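Local coordinates for protein diguanylate cyclase TpbB (Pseudomonas aeruginosa PAO1, PDB 7A7E) that synthesises the second messenger cyclic di-GMP from two GTP molecules through its magnesium-dependent GGDEF domain, promoting biofilm formation and persistence, at residues R49-V54 with Y150-D155; E91-A96 with V105-L110; S24-P29 with V77-A82. All blocks are in the same frame, centred on the assembly; numbering follows the deposited sequence.

Contact 1. Residues R49-V54 with Y150-D155; sequences REQLAV and YPEHAD
Leu-52 and Tyr-150 meet backbone to backbone where strand 51-59 begins and its antiparallel neighbour 143-150 ends, in the central sheet of the GGDEF domain: Tyr-150 N gives a nearly straight bond of 2.8 Å to Leu-52 O, while the return bond from Leu-52 N to Tyr-150 O is weak at 3.4 Å. Beyond this pair the 150-155 segment leaves the sheet through the cis peptide before Pro-151. Tyr-150 and Leu-52 share a face of the sheet, the one under helix 31-47, where both side chains touch Leu-42; CG anti to the backbone N (chi1 175°) sets the direction of the tyrosine ring on that face. Leu-52 CD1 lies 3.8 Å from Tyr-150 CB, so the leucine packs against the root of the tyrosine. Farther out, Glu-50 O approaches the ring at its edge, 3.8 Å from Tyr-150 CE2. Within the turn, Pro-151 CB sits over the centre of one ring face, and the hydroxyl has a weak hydrogen bond with Asn-46, so the ring is covered on one face, met at its edge by a carbonyl and weakly bonded at its far end. Gln-51 runs along the other side of the strand. Its CG passes 3.2 Å from Tyr-150 O and lies near Pro-151 CD, and the extended chain then crosses the bent side chain of Glu-152 at about a right angle. At this partly exposed end the Gln-51 amide and the Glu-152 carboxylate are nearly coplanar, 18° apart, and Gln-51 NE2 donates a weak, bent hydrogen bond of 2.8 Å to Glu-152 OE2.

Contact 2. Residues E91-A96 with V105-L110; sequences ESDLVA and VLLAPL
Asp-93 OD1 is gripped by two donors: Ala-108 N, through a weak and bent bond of 3.2 Å, and the guanidinium of Arg-90, through a salt bridge that probably helps keep the buried carboxylate ionised. The side chain reaches the facing strand because CG turns beside its own backbone N (chi1 -59°). There the carboxyl group crosses the side chain of Leu-107 at a slant, with Asp-93 CG 3.6 Å from Leu-107 CD2, and the apolar branch thus covers part of the acid. Next to it Ser-92 OG lies near Ala-108 O, just ahead of the cis peptide to Pro-109, though the placing of this hydroxyl is less certain. From Leu-94 onward the two strands form a regular antiparallel hairpin. Leu-94 and Leu-106 are its hydrogen-bonded pair, joined by Leu-106 N to Leu-94 O at 2.7 Å and Leu-94 N to Leu-106 O at 2.9 Å, each donor lying in the plane of the carbonyl it meets. Their CB atoms stand 3.9 Å apart on one face. On the other face the non-hydrogen-bonded pair Val-95 and Val-105 run alongside each other, branches turned in one direction, with Val-95 CG1 3.8 Å from Val-105 CG2. This hairpin carries the GGDEF signature at its turn, where Asp-101 binds magnesium. Helix 31-47 covers the leucine face, with Phe-34 and Leu-38 against Leu-106 and Arg-37 against Leu-94; Leu-89 packs on Val-95, Val-105 and Leu-107 from the other face, Ile-119 of helix 113-126 joins it at Leu-107, and strand 51-59 flanks 102-110 on the side away from 94-99.

Contact 3. Residues S24-P29 with V77-A82; sequences SLTSLP and VLVNIA
Leu-25 meets helix 62-86 with its two methyl branches parted between neighbouring helix residues. Its side chain crosses that of Leu-78 at about a right angle, with Leu-25 CD2 3.9 Å from Leu-78 CB; against Val-79 it lies at a slant, with Leu-25 CD1 3.8 Å from Val-79 CG2. This fork reaches the helix because CG is anti to the backbone N (chi1 -178°), which sends both branches outward from the loop. Val-79 CG2 also lies beside the carbonyl of Leu-25, and so touches both backbone and side chain of that residue. Thr-26 comes in next to it, its side chain alongside that of Val-79 but turned the other way, with Thr-26 CG2 4.1 Å from Val-79 CG2. One turn farther along the helix, Thr-26 CB rests 4.0 Å from Ala-82 CB, so the methyl side of the threonine faces the helix. Its hydroxyl bonds instead to Asp-23 OD1, the same oxygen that accepts Leu-28 N, and this shared acceptor ties the turn together. The loop has the DxLTxLxNR sequence found at the start of many GGDEF domains, a turn that probably links the domain to the signalling module before it; in the full-length protein a HAMP domain lies upstream. Leu-78 extends the contact inward, as a neighbour and not a ligand of the magnesium site formed by Ser-59 and Asp-101: its side chain is about 4 Å from that of Asp-101 and about 8 Å from the metal, and it touches Arg-97, which packs on Thr-26 as well. At the other end Leu-28, its chain extended beyond CG, brings CD1 to 3.6 Å from Ala-82 CB, the CG-CD1 bond slanting past that methyl, while Phe-103 of strand 102-110 also packs against the leucine.

Overall arrangement
From the N terminus, 24-29 comes first and is met by 77-82 on helix 62-86, which closes contact 3. Before that happens, 49-54 has already opened contact 1, so the two loops cross; their centres lie about 27 Å apart, on opposite sides of the chain's centre. Contact 2 follows as a short hairpin, 91-96 with 105-110, nested inside the long loop that contact 1 closes at 150-155. Contacts 1 and 2 join in the central sheet, where Ala-53 O probably accepts a bond from Leu-107 N. Contacts 2 and 3 touch where Pro-29 packs on Leu-94, Val-95 and Ala-96, linking the N-terminal loop to the edge strand 94-99.

Contact 1. Residues R49-V54 with Y150-D155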
# COMPACT_ATOMS: atom_id res chain seq x y z
N ARG A 49 -7.32 0.35 -23.19
CA ARG A 49 -8.13 1.47 -22.76
C ARG A 49 -8.76 1.18 -21.39
O ARG A 49 -9.88 1.61 -21.13
CB ARG A 49 -9.17 1.78 -23.84
CG ARG A 49 -10.05 2.98 -23.57
CD ARG A 49 -9.26 4.27 -23.55
NE ARG A 49 -8.72 4.50 -24.88
CZ ARG A 49 -7.90 5.49 -25.21
NH1 ARG A 49 -7.51 6.35 -24.28
NH2 ARG A 49 -7.47 5.60 -26.45
N GLU A 50 -8.03 0.48 -20.52
CA GLU A 50 -8.53 -0.01 -19.24
C GLU A 50 -7.91 0.77 -18.07
O GLU A 50 -7.10 1.67 -18.28
CB GLU A 50 -8.29 -1.53 -19.16
CG GLU A 50 -9.32 -2.26 -18.30
CD GLU A 50 -10.73 -2.34 -18.87
OE1 GLU A 50 -10.89 -2.91 -19.96
OE2 GLU A 50 -11.67 -1.83 -18.20
N GLN A 51 -8.31 0.43 -16.84
CA GLN A 51 -7.88 1.13 -15.64
C GLN A 51 -6.99 0.25 -14.75
O GLN A 51 -7.18 -0.97 -14.68
CB GLN A 51 -9.11 1.55 -14.83
CG GLN A 51 -9.69 2.89 -15.24
CD GLN A 51 -10.65 3.36 -14.17
OE1 GLN A 51 -11.59 2.65 -13.79
NE2 GLN A 51 -10.40 4.55 -13.66
N LEU A 52 -6.05 0.89 -14.04
CA LEU A 52 -5.31 0.25 -12.96
C LEU A 52 -5.12 1.20 -11.77
O LEU A 52 -5.30 2.41 -11.89
CB LEU A 52 -3.98 -0.32 -13.48
CG LEU A 52 -2.93 0.65 -14.01
CD1 LEU A 52 -2.16 1.30 -12.87
CD2 LEU A 52 -1.96 -0.12 -14.88
N ALA A 53 -4.75 0.64 -10.61
CA ALA A 53 -4.54 1.46 -9.42
C ALA A 53 -3.23 1.11 -8.72
O ALA A 53 -2.83 -0.06 -8.68
CB ALA A 53 -5.73 1.34 -8.48
N VAL A 54 -2.58 2.14 -8.16
CA VAL A 54 -1.44 1.94 -7.28
C VAL A 54 -1.84 2.34 -5.85
O VAL A 54 -2.38 3.42 -5.62
CB VAL A 54 -0.19 2.71 -7.73
CG1 VAL A 54 1.02 2.30 -6.91
CG2 VAL A 54 0.10 2.52 -9.20
N TYR A 150 -5.00 5.15 -12.56
CA TYR A 150 -4.74 5.32 -13.98
C TYR A 150 -6.04 5.11 -14.76
O TYR A 150 -6.81 4.19 -14.48
CB TYR A 150 -3.62 4.40 -14.46
CG TYR A 150 -3.42 4.49 -15.95
CD1 TYR A 150 -2.59 5.46 -16.49
CD2 TYR A 150 -4.10 3.65 -16.81
CE1 TYR A 150 -2.41 5.57 -17.86
CE2 TYR A 150 -3.94 3.75 -18.19
CZ TYR A 150 -3.09 4.71 -18.71
OH TYR A 150 -2.93 4.81 -20.07
N PRO A 151 -6.34 5.98 -15.75
CA PRO A 151 -5.48 7.13 -16.05
C PRO A 151 -5.85 8.48 -15.42
O PRO A 151 -5.17 9.47 -15.71
CB PRO A 151 -5.61 7.13 -17.57
CG PRO A 151 -7.07 6.79 -17.81
CD PRO A 151 -7.48 5.87 -16.68
N GLU A 152 -6.86 8.54 -14.53
CA GLU A 152 -7.29 9.78 -13.89
C GLU A 152 -6.14 10.62 -13.33
O GLU A 152 -6.22 11.83 -13.40
CB GLU A 152 -8.23 9.57 -12.70
CG GLU A 152 -9.61 9.09 -13.08
CD GLU A 152 -9.78 7.57 -13.18
OE1 GLU A 152 -10.73 7.03 -12.56
OE2 GLU A 152 -8.97 6.93 -13.88
N HIS A 153 -5.10 10.02 -12.72
CA HIS A 153 -4.15 10.88 -12.03
C HIS A 153 -2.85 11.04 -12.82
O HIS A 153 -2.27 12.12 -12.87
CB HIS A 153 -3.82 10.39 -10.62
CG HIS A 153 -5.00 10.28 -9.73
ND1 HIS A 153 -5.29 9.11 -9.05
CD2 HIS A 153 -5.95 11.17 -9.40
CE1 HIS A 153 -6.39 9.28 -8.34
NE2 HIS A 153 -6.82 10.53 -8.54
N ALA A 154 -2.35 9.94 -13.37
CA ALA A 154 -1.04 10.00 -13.98
C ALA A 154 -0.98 8.91 -15.03
O ALA A 154 -1.86 8.05 -15.05
CB ALA A 154 0.01 9.77 -12.93
N ASP A 155 0.05 8.95 -15.88
CA ASP A 155 0.14 7.97 -16.94
C ASP A 155 1.58 7.51 -17.11
O ASP A 155 1.93 7.03 -18.18
CB ASP A 155 -0.42 8.54 -18.25
CG ASP A 155 0.24 9.86 -18.61
OD1 ASP A 155 1.47 9.86 -18.77
OD2 ASP A 155 -0.49 10.88 -18.70

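Contact 2. Residues E91-A96 with V105-L110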
# COMPACT_ATOMS: atom_id res chain seq x y z
N GLU A 91 -5.29 -12.89 -7.81
CA GLU A 91 -4.08 -13.54 -8.28
C GLU A 91 -3.32 -12.60 -9.22
O GLU A 91 -2.12 -12.76 -9.43
CB GLU A 91 -4.42 -14.88 -8.93
CG GLU A 91 -5.00 -15.90 -7.95
CD GLU A 91 -4.15 -16.27 -6.74
OE1 GLU A 91 -2.91 -16.41 -6.88
OE2 GLU A 91 -4.74 -16.43 -5.65
N SER A 92 -4.05 -11.60 -9.72
CA SER A 92 -3.56 -10.75 -10.79
C SER A 92 -2.82 -9.52 -10.24
O SER A 92 -1.97 -8.95 -10.93
CB SER A 92 -4.71 -10.45 -11.72
OG SER A 92 -5.73 -9.69 -11.08
N ASP A 93 -3.12 -9.16 -8.98
CA ASP A 93 -2.59 -8.01 -8.27
C ASP A 93 -1.20 -8.31 -7.71
O ASP A 93 -0.80 -9.46 -7.66
CB ASP A 93 -3.53 -7.62 -7.13
CG ASP A 93 -4.93 -7.28 -7.61
OD1 ASP A 93 -5.06 -6.65 -8.70
OD2 ASP A 93 -5.88 -7.65 -6.90
N LEU A 94 -0.47 -7.28 -7.26
CA LEU A 94 0.91 -7.47 -6.84
C LEU A 94 1.18 -6.65 -5.58
O LEU A 94 0.80 -5.48 -5.54
CB LEU A 94 1.80 -6.98 -7.98
CG LEU A 94 3.31 -7.01 -7.73
CD1 LEU A 94 3.77 -8.44 -7.53
CD2 LEU A 94 4.09 -6.40 -8.87
N VAL A 95 1.84 -7.27 -4.59
CA VAL A 95 2.39 -6.57 -3.44
C VAL A 95 3.91 -6.65 -3.48
O VAL A 95 4.47 -7.75 -3.55
CB VAL A 95 1.95 -7.17 -2.10
CG1 VAL A 95 2.09 -6.14 -0.99
CG2 VAL A 95 0.55 -7.73 -2.14
N ALA A 96 4.56 -5.49 -3.40
CA ALA A 96 5.98 -5.39 -3.14
C ALA A 96 6.18 -4.68 -1.81
O ALA A 96 5.30 -3.96 -1.34
CB ALA A 96 6.70 -4.63 -4.24
N VAL A 105 1.35 -1.61 -3.88
CA VAL A 105 0.38 -2.59 -4.34
C VAL A 105 -0.16 -2.19 -5.70
O VAL A 105 -0.69 -1.08 -5.86
CB VAL A 105 -0.78 -2.74 -3.34
CG1 VAL A 105 -1.93 -3.53 -3.97
CG2 VAL A 105 -0.32 -3.37 -2.03
N LEU A 106 -0.09 -3.14 -6.65
CA LEU A 106 -0.57 -2.92 -8.01
C LEU A 106 -1.88 -3.67 -8.19
O LEU A 106 -1.90 -4.88 -7.96
CB LEU A 106 0.46 -3.44 -9.00
CG LEU A 106 -0.05 -3.47 -10.43
CD1 LEU A 106 -0.40 -2.07 -10.88
CD2 LEU A 106 0.99 -4.07 -11.35
N LEU A 107 -2.94 -2.94 -8.58
CA LEU A 107 -4.27 -3.48 -8.79
C LEU A 107 -4.59 -3.37 -10.28
O LEU A 107 -4.99 -2.30 -10.75
CB LEU A 107 -5.34 -2.70 -8.01
CG LEU A 107 -5.33 -2.74 -6.48
CD1 LEU A 107 -6.65 -2.22 -5.91
CD2 LEU A 107 -5.06 -4.13 -5.92
N ALA A 108 -4.37 -4.47 -10.99
CA ALA A 108 -4.56 -4.54 -12.43
C ALA A 108 -5.12 -5.91 -12.74
O ALA A 108 -4.77 -6.86 -12.06
CB ALA A 108 -3.24 -4.34 -13.12
N PRO A 109 -6.07 -6.06 -13.70
CA PRO A 109 -6.81 -4.93 -14.25
C PRO A 109 -7.88 -4.49 -13.26
O PRO A 109 -8.15 -5.17 -12.26
CB PRO A 109 -7.54 -5.59 -15.43
CG PRO A 109 -7.82 -6.97 -14.90
CD PRO A 109 -6.47 -7.33 -14.31
N LEU A 110 -8.50 -3.35 -13.57
CA LEU A 110 -9.46 -2.73 -12.67
C LEU A 110 -10.71 -2.39 -13.45
O LEU A 110 -10.63 -1.76 -14.51
CB LEU A 110 -8.83 -1.44 -12.15
CG LEU A 110 -9.68 -0.57 -11.23
CD1 LEU A 110 -9.97 -1.37 -9.97
CD2 LEU A 110 -8.97 0.73 -10.88

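Contact 3. Residues S24-P29 with V77-A82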
# COMPACT_ATOMS: atom_id res chain seq x y z
N SER A 24 13.72 -11.70 2.53
CA SER A 24 13.74 -12.92 3.32
C SER A 24 12.64 -12.94 4.38
O SER A 24 12.08 -14.00 4.64
CB SER A 24 15.10 -13.16 3.92
OG SER A 24 15.67 -11.95 4.39
N LEU A 25 12.33 -11.78 4.98
CA LEU A 25 11.30 -11.69 6.02
C LEU A 25 9.94 -12.13 5.47
O LEU A 25 9.35 -13.05 6.02
CB LEU A 25 11.25 -10.29 6.63
CG LEU A 25 10.23 -10.10 7.76
CD1 LEU A 25 10.56 -10.98 8.95
CD2 LEU A 25 10.14 -8.65 8.19
N THR A 26 9.47 -11.49 4.38
CA THR A 26 8.06 -11.54 4.00
C THR A 26 7.83 -12.24 2.67
O THR A 26 6.68 -12.52 2.34
CB THR A 26 7.39 -10.15 4.00
OG1 THR A 26 7.93 -9.32 2.97
CG2 THR A 26 7.48 -9.41 5.31
N SER A 27 8.92 -12.51 1.92
CA SER A 27 8.96 -13.22 0.63
C SER A 27 8.43 -12.36 -0.52
O SER A 27 8.15 -12.89 -1.60
CB SER A 27 8.25 -14.56 0.66
OG SER A 27 8.48 -15.24 1.87
N LEU A 28 8.34 -11.05 -0.30
CA LEU A 28 7.70 -10.11 -1.21
C LEU A 28 8.75 -9.45 -2.10
O LEU A 28 9.83 -9.11 -1.63
CB LEU A 28 7.01 -9.05 -0.35
CG LEU A 28 5.85 -9.50 0.54
CD1 LEU A 28 5.35 -8.39 1.45
CD2 LEU A 28 4.73 -10.05 -0.32
N PRO A 29 8.43 -9.19 -3.39
CA PRO A 29 9.35 -8.48 -4.29
C PRO A 29 9.69 -7.05 -3.87
O PRO A 29 9.04 -6.46 -3.01
CB PRO A 29 8.68 -8.46 -5.67
CG PRO A 29 7.30 -9.08 -5.48
CD PRO A 29 7.17 -9.57 -4.05
N VAL A 77 4.62 -8.14 13.18
CA VAL A 77 3.67 -7.19 12.62
C VAL A 77 3.86 -7.05 11.10
O VAL A 77 2.89 -7.05 10.35
CB VAL A 77 3.72 -5.85 13.38
CG1 VAL A 77 2.99 -4.75 12.63
CG2 VAL A 77 3.20 -5.96 14.81
N LEU A 78 5.11 -6.98 10.63
CA LEU A 78 5.35 -6.86 9.20
C LEU A 78 4.81 -8.08 8.47
O LEU A 78 4.12 -7.97 7.45
CB LEU A 78 6.84 -6.66 8.92
CG LEU A 78 7.40 -5.30 9.33
CD1 LEU A 78 8.68 -5.01 8.57
CD2 LEU A 78 6.39 -4.20 9.04
N VAL A 79 5.14 -9.26 9.02
CA VAL A 79 4.76 -10.50 8.37
C VAL A 79 3.24 -10.59 8.29
O VAL A 79 2.70 -10.88 7.22
CB VAL A 79 5.42 -11.71 9.07
CG1 VAL A 79 4.64 -12.98 8.83
CG2 VAL A 79 6.85 -11.86 8.57
N ASN A 80 2.58 -10.27 9.41
CA ASN A 80 1.14 -10.22 9.47
C ASN A 80 0.57 -9.26 8.43
O ASN A 80 -0.36 -9.62 7.70
CB ASN A 80 0.64 -9.94 10.88
CG ASN A 80 0.47 -11.21 11.68
OD1 ASN A 80 1.44 -11.78 12.18
ND2 ASN A 80 -0.77 -11.65 11.83
N ILE A 81 1.11 -8.04 8.37
CA ILE A 81 0.58 -7.01 7.49
C ILE A 81 0.65 -7.53 6.06
O ILE A 81 -0.35 -7.52 5.34
CB ILE A 81 1.33 -5.68 7.64
CG1 ILE A 81 0.91 -4.95 8.92
CG2 ILE A 81 1.10 -4.80 6.42
CD1 ILE A 81 1.91 -3.93 9.38
N ALA A 82 1.85 -7.99 5.70
CA ALA A 82 2.09 -8.61 4.42
C ALA A 82 1.05 -9.70 4.13
O ALA A 82 0.47 -9.68 3.05
CB ALA A 82 3.50 -9.14 4.43